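Local coordinates for polymerase X (Deinococcus radiodurans, PDB 2W9M), which probably catalyses template-directed addition of deoxyribonucleotides to DNA as a family X repair polymerase and also carries a zinc-binding PHP domain, at residues A[239-251]-A[281-293]. Residues are numbered along the deposited sequence; the frame is centred on the assembly and turned at random.
Sequences PAEARGALDLLRS and VLPTPTEAVVFHA
Across G244 and T286, whose CA atoms lie only 3.8 Å apart, helix 243-249 and helix 287-293 cross almost at right angles, at -88°, with their axes approaching to 8.0 Å. The lack of a side chain at G244 permits this: a CB there would point toward 281-293 and clash with T286 O and T284 CG2. The first turn of helix 243-249 also uses its backbone, G244 N donating to T284 O at 3.0 Å, though the bond is bent (137° at the hydrogen) and the donor lies off the carbonyl plane. A second bond runs from T284 N to E241 O, whose position is less certain. With CG2 of T284 anti to the backbone N (OG1 at chi1 -75°), that methyl is pressed against the helix, 3.8 Å from A245 CB. Further along, L248 spreads its two methyls over different partners: CD1 meets V290 CG1 tip to tip at 3.5 Å, while CD2 approaches the F291 ring obliquely, 3.6 Å from CE1, and also lies against the E287 carboxylate. Cutting L248 back to an alanine is likely to open a gap between helix 243-249 and the side chains of V290 and F291 and to uncover one flank of that carboxylate. E287 is extended beyond CG, which carries its acid past D247 CB; its OE2 is 5.3 Å from D247 OD2, a like-charge proximity probably eased by salt bridges from E287 to R304 and R189. D247 OD2 forms a salt bridge with R243, whose NH2 is held by S181 O, and OD1 is hydrogen-bonded to T201 OG1. The contact thus joins the helix following strand 231-238 of the palm-like mixed sheet to the thumb-family region, where strand 280-282 closes a three-stranded antiparallel sheet and F255 of helix 253-264 touches both L248 and F291.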
ATOM      1  N   PRO A 239     -32.703 -15.142   1.687  1.00 42.59           N
ATOM      2  CA  PRO A 239     -33.771 -14.994   0.694  1.00 29.93           C
ATOM      3  C   PRO A 239     -33.793 -13.566   0.177  1.00 30.44           C
ATOM      4  O   PRO A 239     -33.381 -12.663   0.901  1.00 43.80           O
ATOM      5  CB  PRO A 239     -35.041 -15.267   1.501  1.00 43.55           C
ATOM      6  CG  PRO A 239     -34.589 -16.049   2.688  1.00 43.10           C
ATOM      7  CD  PRO A 239     -33.221 -15.542   3.005  1.00 44.01           C
ATOM      8  N   ALA A 240     -34.268 -13.362  -1.047  1.00 29.92           N
ATOM      9  CA  ALA A 240     -34.284 -12.032  -1.646  1.00 36.40           C
ATOM     10  C   ALA A 240     -34.903 -10.981  -0.725  1.00 31.30           C
ATOM     11  O   ALA A 240     -34.506  -9.819  -0.749  1.00 45.78           O
ATOM     12  CB  ALA A 240     -35.007 -12.064  -2.981  1.00 27.11           C
ATOM     13  N   GLU A 241     -35.871 -11.397   0.084  1.00 35.12           N
ATOM     14  CA  GLU A 241     -36.611 -10.468   0.939  1.00 54.43           C
ATOM     15  C   GLU A 241     -35.869 -10.109   2.223  1.00 53.14           C
ATOM     16  O   GLU A 241     -36.255  -9.179   2.936  1.00 44.83           O
ATOM     17  CB  GLU A 241     -37.986 -11.037   1.291  1.00 57.49           C
ATOM     18  CG  GLU A 241     -38.883 -11.267   0.090  1.00 75.65           C
ATOM     19  CD  GLU A 241     -39.027 -10.030  -0.775  1.00 84.39           C
ATOM     20  OE1 GLU A 241     -39.341  -8.947  -0.231  1.00 85.48           O
ATOM     21  OE2 GLU A 241     -38.827 -10.147  -2.001  1.00 76.38           O
ATOM     22  N   ALA A 242     -34.810 -10.854   2.522  1.00 47.14           N
ATOM     23  CA  ALA A 242     -34.033 -10.617   3.733  1.00 36.71           C
ATOM     24  C   ALA A 242     -32.663 -10.033   3.419  1.00 33.90           C
ATOM     25  O   ALA A 242     -31.964  -9.564   4.320  1.00 29.42           O
ATOM     26  CB  ALA A 242     -33.887 -11.902   4.531  1.00 35.19           C
ATOM     27  N   ARG A 243     -32.290 -10.052   2.141  1.00 32.30           N
ATOM     28  CA  ARG A 243     -30.962  -9.612   1.721  1.00 27.76           C
ATOM     29  C   ARG A 243     -30.551  -8.285   2.354  1.00 33.59           C
ATOM     30  O   ARG A 243     -29.433  -8.153   2.847  1.00 33.47           O
ATOM     31  CB  ARG A 243     -30.861  -9.529   0.194  1.00 28.57           C
ATOM     32  CG  ARG A 243     -29.627  -8.772  -0.291  1.00 39.39           C
ATOM     33  CD  ARG A 243     -28.331  -9.465   0.129  1.00 26.45           C
ATOM     34  NE  ARG A 243     -27.888 -10.387  -0.903  1.00 33.31           N
ATOM     35  CZ  ARG A 243     -26.961 -10.101  -1.811  1.00 32.39           C
ATOM     36  NH1 ARG A 243     -26.351  -8.920  -1.810  1.00 42.77           N
ATOM     37  NH2 ARG A 243     -26.640 -11.000  -2.722  1.00 42.38           N
ATOM     38  N   GLY A 244     -31.455  -7.310   2.350  1.00 42.52           N
ATOM     39  CA  GLY A 244     -31.164  -6.004   2.916  1.00 36.03           C
ATOM     40  C   GLY A 244     -30.685  -6.060   4.355  1.00 34.00           C
ATOM     41  O   GLY A 244     -29.786  -5.315   4.737  1.00 37.60           O
ATOM     42  N   ALA A 245     -31.286  -6.945   5.151  1.00 36.20           N
ATOM     43  CA  ALA A 245     -30.937  -7.085   6.564  1.00 35.57           C
ATOM     44  C   ALA A 245     -29.621  -7.833   6.724  1.00 38.32           C
ATOM     45  O   ALA A 245     -28.802  -7.495   7.578  1.00 33.72           O
ATOM     46  CB  ALA A 245     -32.042  -7.805   7.324  1.00 28.14           C
ATOM     47  N   LEU A 246     -29.437  -8.862   5.904  1.00 38.58           N
ATOM     48  CA  LEU A 246     -28.191  -9.612   5.873  1.00 32.38           C
ATOM     49  C   LEU A 246     -27.024  -8.675   5.568  1.00 36.21           C
ATOM     50  O   LEU A 246     -25.958  -8.781   6.168  1.00 30.36           O
ATOM     51  CB  LEU A 246     -28.266 -10.715   4.816  1.00 30.64           C
ATOM     52  CG  LEU A 246     -27.043 -11.624   4.681  1.00 37.43           C
ATOM     53  CD1 LEU A 246     -26.972 -12.584   5.857  1.00 35.15           C
ATOM     54  CD2 LEU A 246     -27.084 -12.389   3.368  1.00 32.22           C
ATOM     55  N   ASP A 247     -27.238  -7.747   4.639  1.00 28.58           N
ATOM     56  CA  ASP A 247     -26.194  -6.816   4.235  1.00 28.30           C
ATOM     57  C   ASP A 247     -25.803  -5.871   5.364  1.00 34.73           C
ATOM     58  O   ASP A 247     -24.629  -5.544   5.527  1.00 43.81           O
ATOM     59  CB  ASP A 247     -26.618  -6.032   2.995  1.00 29.52           C
ATOM     60  CG  ASP A 247     -26.651  -6.899   1.744  1.00 56.55           C
ATOM     61  OD1 ASP A 247     -26.317  -8.100   1.847  1.00 50.37           O
ATOM     62  OD2 ASP A 247     -27.005  -6.385   0.659  1.00 73.94           O
ATOM     63  N   LEU A 248     -26.783  -5.437   6.149  1.00 40.01           N
ATOM     64  CA  LEU A 248     -26.502  -4.578   7.293  1.00 35.77           C
ATOM     65  C   LEU A 248     -25.724  -5.338   8.362  1.00 31.71           C
ATOM     66  O   LEU A 248     -24.710  -4.854   8.863  1.00 35.41           O
ATOM     67  CB  LEU A 248     -27.795  -4.018   7.889  1.00 37.15           C
ATOM     68  CG  LEU A 248     -28.436  -2.832   7.168  1.00 37.76           C
ATOM     69  CD1 LEU A 248     -29.643  -2.349   7.947  1.00 41.07           C
ATOM     70  CD2 LEU A 248     -27.438  -1.703   7.002  1.00 39.39           C
ATOM     71  N   LEU A 249     -26.200  -6.531   8.703  1.00 31.79           N
ATOM     72  CA  LEU A 249     -25.577  -7.326   9.760  1.00 36.80           C
ATOM     73  C   LEU A 249     -24.156  -7.769   9.425  1.00 30.27           C
ATOM     74  O   LEU A 249     -23.318  -7.884  10.315  1.00 39.56           O
ATOM     75  CB  LEU A 249     -26.449  -8.532  10.126  1.00 27.59           C
ATOM     76  CG  LEU A 249     -27.729  -8.187  10.891  1.00 34.80           C
ATOM     77  CD1 LEU A 249     -28.688  -9.351  10.880  1.00 28.35           C
ATOM     78  CD2 LEU A 249     -27.414  -7.764  12.320  1.00 36.34           C
ATOM     79  N   ARG A 250     -23.884  -8.008   8.146  1.00 33.87           N
ATOM     80  CA  ARG A 250     -22.556  -8.441   7.718  1.00 29.17           C
ATOM     81  C   ARG A 250     -21.681  -7.261   7.275  1.00 34.47           C
ATOM     82  O   ARG A 250     -20.924  -7.376   6.315  1.00 47.91           O
ATOM     83  CB  ARG A 250     -22.655  -9.461   6.575  1.00 19.02           C
ATOM     84  CG  ARG A 250     -23.597 -10.636   6.818  1.00 30.63           C
ATOM     85  CD  ARG A 250     -23.065 -11.617   7.851  1.00 33.10           C
ATOM     86  NE  ARG A 250     -21.730 -12.099   7.513  1.00 36.19           N
ATOM     87  CZ  ARG A 250     -21.136 -13.140   8.091  1.00 42.00           C
ATOM     88  NH1 ARG A 250     -21.762 -13.826   9.035  1.00 39.97           N
ATOM     89  NH2 ARG A 250     -19.914 -13.500   7.717  1.00 56.24           N
ATOM     90  N   SER A 251     -21.780  -6.136   7.980  1.00 43.76           N
ATOM     91  CA  SER A 251     -21.028  -4.929   7.622  1.00 36.60           C
ATOM     92  C   SER A 251     -19.605  -4.800   8.191  1.00 44.41           C
ATOM     93  O   SER A 251     -18.700  -4.395   7.461  1.00 64.68           O
ATOM     94  CB  SER A 251     -21.832  -3.668   7.945  1.00 45.16           C
ATOM     95  OG  SER A 251     -22.724  -3.365   6.893  1.00 42.11           O
ATOM     96  N   VAL A 281     -43.654  -9.409   9.764  1.00 53.63           N
ATOM     97  CA  VAL A 281     -42.414  -9.646   9.045  1.00 61.63           C
ATOM     98  C   VAL A 281     -42.344  -8.677   7.873  1.00 58.80           C
ATOM     99  O   VAL A 281     -42.980  -8.892   6.841  1.00 64.75           O
ATOM    100  CB  VAL A 281     -42.322 -11.088   8.523  1.00 63.92           C
ATOM    101  CG1 VAL A 281     -41.191 -11.215   7.511  1.00 40.22           C
ATOM    102  CG2 VAL A 281     -42.125 -12.054   9.681  1.00 63.04           C
ATOM    103  N   LEU A 282     -41.583  -7.602   8.042  1.00 41.90           N
ATOM    104  CA  LEU A 282     -41.455  -6.590   6.998  1.00 62.31           C
ATOM    105  C   LEU A 282     -40.449  -7.009   5.923  1.00 53.45           C
ATOM    106  O   LEU A 282     -39.333  -7.418   6.237  1.00 53.45           O
ATOM    107  CB  LEU A 282     -41.044  -5.250   7.611  1.00 50.63           C
ATOM    108  CG  LEU A 282     -41.778  -4.866   8.898  1.00 52.28           C
ATOM    109  CD1 LEU A 282     -41.204  -3.590   9.486  1.00 50.07           C
ATOM    110  CD2 LEU A 282     -43.268  -4.719   8.640  1.00 67.90           C
ATOM    111  N   PRO A 283     -40.852  -6.915   4.646  1.00 53.94           N
ATOM    112  CA  PRO A 283     -39.956  -7.231   3.531  1.00 51.09           C
ATOM    113  C   PRO A 283     -38.741  -6.313   3.546  1.00 55.60           C
ATOM    114  O   PRO A 283     -38.886  -5.096   3.664  1.00 40.10           O
ATOM    115  CB  PRO A 283     -40.819  -6.944   2.299  1.00 53.65           C
ATOM    116  CG  PRO A 283     -42.226  -7.046   2.787  1.00 52.86           C
ATOM    117  CD  PRO A 283     -42.193  -6.522   4.184  1.00 53.94           C
ATOM    118  N   THR A 284     -37.554  -6.899   3.427  1.00 52.01           N
ATOM    119  CA  THR A 284     -36.314  -6.143   3.500  1.00 51.59           C
ATOM    120  C   THR A 284     -35.379  -6.514   2.346  1.00 51.20           C
ATOM    121  O   THR A 284     -34.419  -7.264   2.527  1.00 59.76           O
ATOM    122  CB  THR A 284     -35.616  -6.378   4.856  1.00 44.94           C
ATOM    123  OG1 THR A 284     -36.312  -5.661   5.882  1.00 50.08           O
ATOM    124  CG2 THR A 284     -34.188  -5.894   4.811  1.00 64.57           C
ATOM    125  N   PRO A 285     -35.671  -5.998   1.142  1.00 44.70           N
ATOM    126  CA  PRO A 285     -34.894  -6.329  -0.059  1.00 42.88           C
ATOM    127  C   PRO A 285     -33.572  -5.569  -0.134  1.00 42.61           C
ATOM    128  O   PRO A 285     -32.610  -6.076  -0.711  1.00 42.79           O
ATOM    129  CB  PRO A 285     -35.810  -5.880  -1.209  1.00 51.86           C
ATOM    130  CG  PRO A 285     -37.148  -5.549  -0.571  1.00 41.82           C
ATOM    131  CD  PRO A 285     -36.831  -5.151   0.829  1.00 45.38           C
ATOM    132  N   THR A 286     -33.532  -4.371   0.446  1.00 48.99           N
ATOM    133  CA  THR A 286     -32.358  -3.510   0.366  1.00 43.29           C
ATOM    134  C   THR A 286     -32.043  -2.896   1.722  1.00 46.67           C
ATOM    135  O   THR A 286     -32.935  -2.729   2.555  1.00 47.25           O
ATOM    136  CB  THR A 286     -32.580  -2.370  -0.648  1.00 52.81           C
ATOM    137  OG1 THR A 286     -32.757  -2.923  -1.957  1.00 52.99           O
ATOM    138  CG2 THR A 286     -31.392  -1.407  -0.664  1.00 59.68           C
ATOM    139  N   GLU A 287     -30.773  -2.567   1.941  1.00 37.77           N
ATOM    140  CA  GLU A 287     -30.371  -1.849   3.143  1.00 38.30           C
ATOM    141  C   GLU A 287     -31.270  -0.638   3.364  1.00 41.23           C
ATOM    142  O   GLU A 287     -31.801  -0.434   4.457  1.00 42.20           O
ATOM    143  CB  GLU A 287     -28.917  -1.385   3.038  1.00 38.43           C
ATOM    144  CG  GLU A 287     -27.886  -2.489   3.176  1.00 43.17           C
ATOM    145  CD  GLU A 287     -26.488  -1.946   3.437  1.00 51.40           C
ATOM    146  OE1 GLU A 287     -26.144  -0.876   2.887  1.00 52.47           O
ATOM    147  OE2 GLU A 287     -25.734  -2.590   4.199  1.00 43.00           O
ATOM    148  N   ALA A 288     -31.442   0.163   2.316  1.00 49.01           N
ATOM    149  CA  ALA A 288     -32.212   1.402   2.408  1.00 49.53           C
ATOM    150  C   ALA A 288     -33.584   1.186   3.040  1.00 47.77           C
ATOM    151  O   ALA A 288     -34.077   2.036   3.784  1.00 41.81           O
ATOM    152  CB  ALA A 288     -32.355   2.036   1.035  1.00 35.27           C
ATOM    153  N   VAL A 289     -34.196   0.048   2.736  1.00 38.35           N
ATOM    154  CA  VAL A 289     -35.528  -0.263   3.243  1.00 36.95           C
ATOM    155  C   VAL A 289     -35.526  -0.447   4.764  1.00 52.32           C
ATOM    156  O   VAL A 289     -36.450  -0.006   5.449  1.00 55.25           O
ATOM    157  CB  VAL A 289     -36.108  -1.518   2.563  1.00 41.72           C
ATOM    158  CG1 VAL A 289     -37.515  -1.780   3.052  1.00 38.98           C
ATOM    159  CG2 VAL A 289     -36.092  -1.359   1.050  1.00 40.71           C
ATOM    160  N   VAL A 290     -34.487  -1.092   5.289  1.00 48.99           N
ATOM    161  CA  VAL A 290     -34.359  -1.291   6.731  1.00 39.17           C
ATOM    162  C   VAL A 290     -34.246   0.039   7.463  1.00 45.75           C
ATOM    163  O   VAL A 290     -34.875   0.242   8.499  1.00 46.08           O
ATOM    164  CB  VAL A 290     -33.133  -2.147   7.088  1.00 33.16           C
ATOM    165  CG1 VAL A 290     -33.039  -2.341   8.589  1.00 35.21           C
ATOM    166  CG2 VAL A 290     -33.210  -3.479   6.398  1.00 38.34           C
ATOM    167  N   PHE A 291     -33.432   0.941   6.926  1.00 47.16           N
ATOM    168  CA  PHE A 291     -33.281   2.265   7.517  1.00 48.00           C
ATOM    169  C   PHE A 291     -34.614   3.011   7.530  1.00 55.01           C
ATOM    170  O   PHE A 291     -34.975   3.628   8.531  1.00 64.63           O
ATOM    171  CB  PHE A 291     -32.221   3.083   6.773  1.00 45.39           C
ATOM    172  CG  PHE A 291     -30.805   2.718   7.128  1.00 46.56           C
ATOM    173  CD1 PHE A 291     -30.011   2.008   6.238  1.00 44.48           C
ATOM    174  CD2 PHE A 291     -30.265   3.093   8.346  1.00 44.76           C
ATOM    175  CE1 PHE A 291     -28.705   1.678   6.557  1.00 40.63           C
ATOM    176  CE2 PHE A 291     -28.957   2.763   8.675  1.00 45.20           C
ATOM    177  CZ  PHE A 291     -28.177   2.055   7.778  1.00 41.07           C
ATOM    178  N   HIS A 292     -35.344   2.955   6.418  1.00 49.03           N
ATOM    179  CA  HIS A 292     -36.658   3.591   6.337  1.00 61.44           C
ATOM    180  C   HIS A 292     -37.604   3.043   7.398  1.00 56.41           C
ATOM    181  O   HIS A 292     -38.343   3.795   8.029  1.00 60.84           O
ATOM    182  CB  HIS A 292     -37.278   3.406   4.952  1.00 55.46           C
ATOM    183  CG  HIS A 292     -36.886   4.462   3.967  1.00 82.17           C
ATOM    184  ND1 HIS A 292     -36.052   4.213   2.898  1.00 83.70           N
ATOM    185  CD2 HIS A 292     -37.217   5.774   3.889  1.00 95.54           C
ATOM    186  CE1 HIS A 292     -35.887   5.325   2.203  1.00 79.91           C
ATOM    187  NE2 HIS A 292     -36.583   6.286   2.783  1.00104.86           N
ATOM    188  N   ALA A 293     -37.570   1.729   7.589  1.00 50.41           N
ATOM    189  CA  ALA A 293     -38.461   1.058   8.532  1.00 50.91           C
ATOM    190  C   ALA A 293     -38.181   1.440   9.985  1.00 47.09           C
ATOM    191  O   ALA A 293     -39.077   1.409  10.826  1.00 55.64           O
ATOM    192  CB  ALA A 293     -38.373  -0.452   8.355  1.00 50.86           C
TER